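Local structure of acyl-CoA dehydrogenase (Thermus thermophilus, 2Z1Q) at residues 72-77 with 94-99. The protein binds FAD and probably catalyses the 2,3-dehydrogenation of saturated acyl-CoA thioesters. Residues are numbered along the deposited sequence; the frame is centred on the assembly and turned at random.
Sequences LGLLAI and TVVAEE
Val96 meets the side chains of Ile77 and Leu74 chiefly through its CG2 methyl, which makes the nearest approach to a terminal methyl of each. Toward Ile77 the approach is tip to tip: CD1 of Ile77 and CG2 of Val96 are 3.5 Å apart, closer than an ordinary van der Waals separation, and the Val96 CB lies 4.2 Å from the same CD1. The isoleucine is extended beyond CB (chi2 171°), which carries CD1 out toward the helix at the full length of the side chain. Leu74 instead runs obliquely across the valine and makes a looser contact, its CD2 standing 4.2 Å from CG2 of Val96. The chi1 of 168° in Val96 turns CG1 anti to the backbone N and leaves CG2 beside that nitrogen, within contact distance of Ile77 CD1 and Leu74 CD2. All three residues are buried and the contact is wholly apolar; the backbones stay well apart, with the CA atoms of Leu74 and Val96 separated by 7.6 Å.

Helix 106-117 borders this cluster, its Tyr110 touching Val96 and hydrogen-bonding through OH to the carbonyl O of Leu74. Farther along helix 90-99, Glu98 forms a salt bridge with Lys276 and a hydrogen bond with Tyr321, tying the helix to helices 252-288 and 300-331. Gly73, with positive phi (83°), ends helix 62-71 in a Schellman motif, after which the chain brings Leu74 and Ile77 to face helix 90-99. The arrangement is a loop-to-helix hydrophobic contact within the all-helical N-terminal domain of the acyl-CoA dehydrogenase fold.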
ATOM      1  N   LEU B  72      27.553  12.869 -20.032  1.00 37.51           N
ATOM      2  CA  LEU B  72      26.491  13.870 -20.187  1.00 36.74           C
ATOM      3  C   LEU B  72      26.563  14.940 -19.105  1.00 35.29           C
ATOM      4  O   LEU B  72      25.818  15.920 -19.133  1.00 35.37           O
ATOM      5  CB  LEU B  72      25.115  13.198 -20.136  1.00 36.37           C
ATOM      6  CG  LEU B  72      24.704  12.317 -21.320  1.00 37.33           C
ATOM      7  CD1 LEU B  72      23.429  11.562 -20.988  1.00 37.51           C
ATOM      8  CD2 LEU B  72      24.505  13.182 -22.553  1.00 37.54           C
ATOM      9  N   GLY B  73      27.459  14.732 -18.148  1.00 34.47           N
ATOM     10  CA  GLY B  73      27.625  15.660 -17.046  1.00 34.38           C
ATOM     11  C   GLY B  73      26.641  15.459 -15.901  1.00 33.72           C
ATOM     12  O   GLY B  73      26.596  16.270 -14.984  1.00 35.73           O
ATOM     13  N   LEU B  74      25.862  14.383 -15.927  1.00 32.55           N
ATOM     14  CA  LEU B  74      24.887  14.154 -14.858  1.00 31.86           C
ATOM     15  C   LEU B  74      25.519  13.733 -13.544  1.00 31.27           C
ATOM     16  O   LEU B  74      24.899  13.854 -12.488  1.00 31.79           O
ATOM     17  CB  LEU B  74      23.851  13.112 -15.282  1.00 30.80           C
ATOM     18  CG  LEU B  74      23.016  13.513 -16.500  1.00 31.44           C
ATOM     19  CD1 LEU B  74      21.934  12.479 -16.742  1.00 33.03           C
ATOM     20  CD2 LEU B  74      22.400  14.887 -16.277  1.00 32.57           C
ATOM     21  N   LEU B  75      26.753  13.250 -13.604  1.00 30.33           N
ATOM     22  CA  LEU B  75      27.432  12.810 -12.397  1.00 30.29           C
ATOM     23  C   LEU B  75      28.330  13.894 -11.801  1.00 30.00           C
ATOM     24  O   LEU B  75      28.876  13.724 -10.709  1.00 28.58           O
ATOM     25  CB  LEU B  75      28.259  11.554 -12.696  1.00 28.00           C
ATOM     26  CG  LEU B  75      27.454  10.401 -13.296  1.00 27.38           C
ATOM     27  CD1 LEU B  75      28.395   9.251 -13.645  1.00 26.36           C
ATOM     28  CD2 LEU B  75      26.383   9.955 -12.307  1.00 26.01           C
ATOM     29  N   ALA B  76      28.469  15.007 -12.517  1.00 31.67           N
ATOM     30  CA  ALA B  76      29.312  16.109 -12.052  1.00 31.87           C
ATOM     31  C   ALA B  76      28.538  17.335 -11.557  1.00 33.28           C
ATOM     32  O   ALA B  76      29.140  18.321 -11.140  1.00 34.61           O
ATOM     33  CB  ALA B  76      30.283  16.517 -13.157  1.00 29.77           C
ATOM     34  N   ILE B  77      27.211  17.266 -11.589  1.00 35.24           N
ATOM     35  CA  ILE B  77      26.358  18.374 -11.135  1.00 36.55           C
ATOM     36  C   ILE B  77      26.685  18.878  -9.723  1.00 37.81           C
ATOM     37  O   ILE B  77      26.814  20.086  -9.501  1.00 39.68           O
ATOM     38  CB  ILE B  77      24.869  17.956 -11.177  1.00 35.74           C
ATOM     39  CG1 ILE B  77      24.472  17.623 -12.608  1.00 36.77           C
ATOM     40  CG2 ILE B  77      23.981  19.067 -10.629  1.00 34.82           C
ATOM     41  CD1 ILE B  77      23.110  16.997 -12.709  1.00 38.89           C
ATOM     42  N   THR B  94      18.436  18.189  -8.306  1.00 32.84           N
ATOM     43  CA  THR B  94      17.127  17.758  -7.829  1.00 31.30           C
ATOM     44  C   THR B  94      16.184  17.414  -8.977  1.00 30.89           C
ATOM     45  O   THR B  94      15.460  16.415  -8.907  1.00 30.02           O
ATOM     46  CB  THR B  94      16.469  18.825  -6.925  1.00 29.91           C
ATOM     47  OG1 THR B  94      17.303  19.069  -5.787  1.00 29.43           O
ATOM     48  CG2 THR B  94      15.111  18.346  -6.446  1.00 28.48           C
ATOM     49  N   VAL B  95      16.187  18.227 -10.033  1.00 30.50           N
ATOM     50  CA  VAL B  95      15.317  17.953 -11.174  1.00 31.18           C
ATOM     51  C   VAL B  95      15.812  16.686 -11.892  1.00 31.48           C
ATOM     52  O   VAL B  95      15.018  15.923 -12.439  1.00 31.10           O
ATOM     53  CB  VAL B  95      15.265  19.149 -12.181  1.00 32.51           C
ATOM     54  CG1 VAL B  95      14.873  20.436 -11.449  1.00 35.22           C
ATOM     55  CG2 VAL B  95      16.602  19.317 -12.881  1.00 35.37           C
ATOM     56  N   VAL B  96      17.124  16.465 -11.873  1.00 31.39           N
ATOM     57  CA  VAL B  96      17.707  15.281 -12.508  1.00 31.49           C
ATOM     58  C   VAL B  96      17.206  14.037 -11.773  1.00 30.53           C
ATOM     59  O   VAL B  96      16.874  13.032 -12.391  1.00 30.66           O
ATOM     60  CB  VAL B  96      19.263  15.338 -12.475  1.00 32.35           C
ATOM     61  CG1 VAL B  96      19.852  13.990 -12.863  1.00 32.76           C
ATOM     62  CG2 VAL B  96      19.757  16.408 -13.445  1.00 33.12           C
ATOM     63  N   ALA B  97      17.137  14.119 -10.449  1.00 28.56           N
ATOM     64  CA  ALA B  97      16.649  13.003  -9.651  1.00 27.78           C
ATOM     65  C   ALA B  97      15.206  12.707 -10.035  1.00 26.41           C
ATOM     66  O   ALA B  97      14.834  11.555 -10.223  1.00 26.53           O
ATOM     67  CB  ALA B  97      16.734  13.345  -8.177  1.00 24.46           C
ATOM     68  N   GLU B  98      14.397  13.756 -10.163  1.00 26.94           N
ATOM     69  CA  GLU B  98      12.989  13.585 -10.506  1.00 26.19           C
ATOM     70  C   GLU B  98      12.790  12.917 -11.868  1.00 26.99           C
ATOM     71  O   GLU B  98      11.977  12.007 -11.998  1.00 26.52           O
ATOM     72  CB  GLU B  98      12.236  14.934 -10.478  1.00 26.47           C
ATOM     73  CG  GLU B  98      10.787  14.846 -11.021  1.00 27.82           C
ATOM     74  CD  GLU B  98      10.049  16.191 -11.104  1.00 28.17           C
ATOM     75  OE1 GLU B  98       8.986  16.233 -11.755  1.00 25.68           O
ATOM     76  OE2 GLU B  98      10.524  17.197 -10.526  1.00 28.23           O
ATOM     77  N   GLU B  99      13.532  13.370 -12.873  1.00 28.27           N
ATOM     78  CA  GLU B  99      13.407  12.826 -14.223  1.00 31.29           C
ATOM     79  C   GLU B  99      13.944  11.397 -14.332  1.00 31.91           C
ATOM     80  O   GLU B  99      13.554  10.638 -15.215  1.00 31.78           O
ATOM     81  CB  GLU B  99      14.121  13.747 -15.228  1.00 32.08           C
ATOM     82  CG  GLU B  99      13.430  15.110 -15.457  1.00 34.87           C
ATOM     83  CD  GLU B  99      11.942  14.988 -15.764  1.00 34.86           C
ATOM     84  OE1 GLU B  99      11.523  13.938 -16.304  1.00 38.69           O
ATOM     85  OE2 GLU B  99      11.192  15.941 -15.479  1.00 34.53           O
TER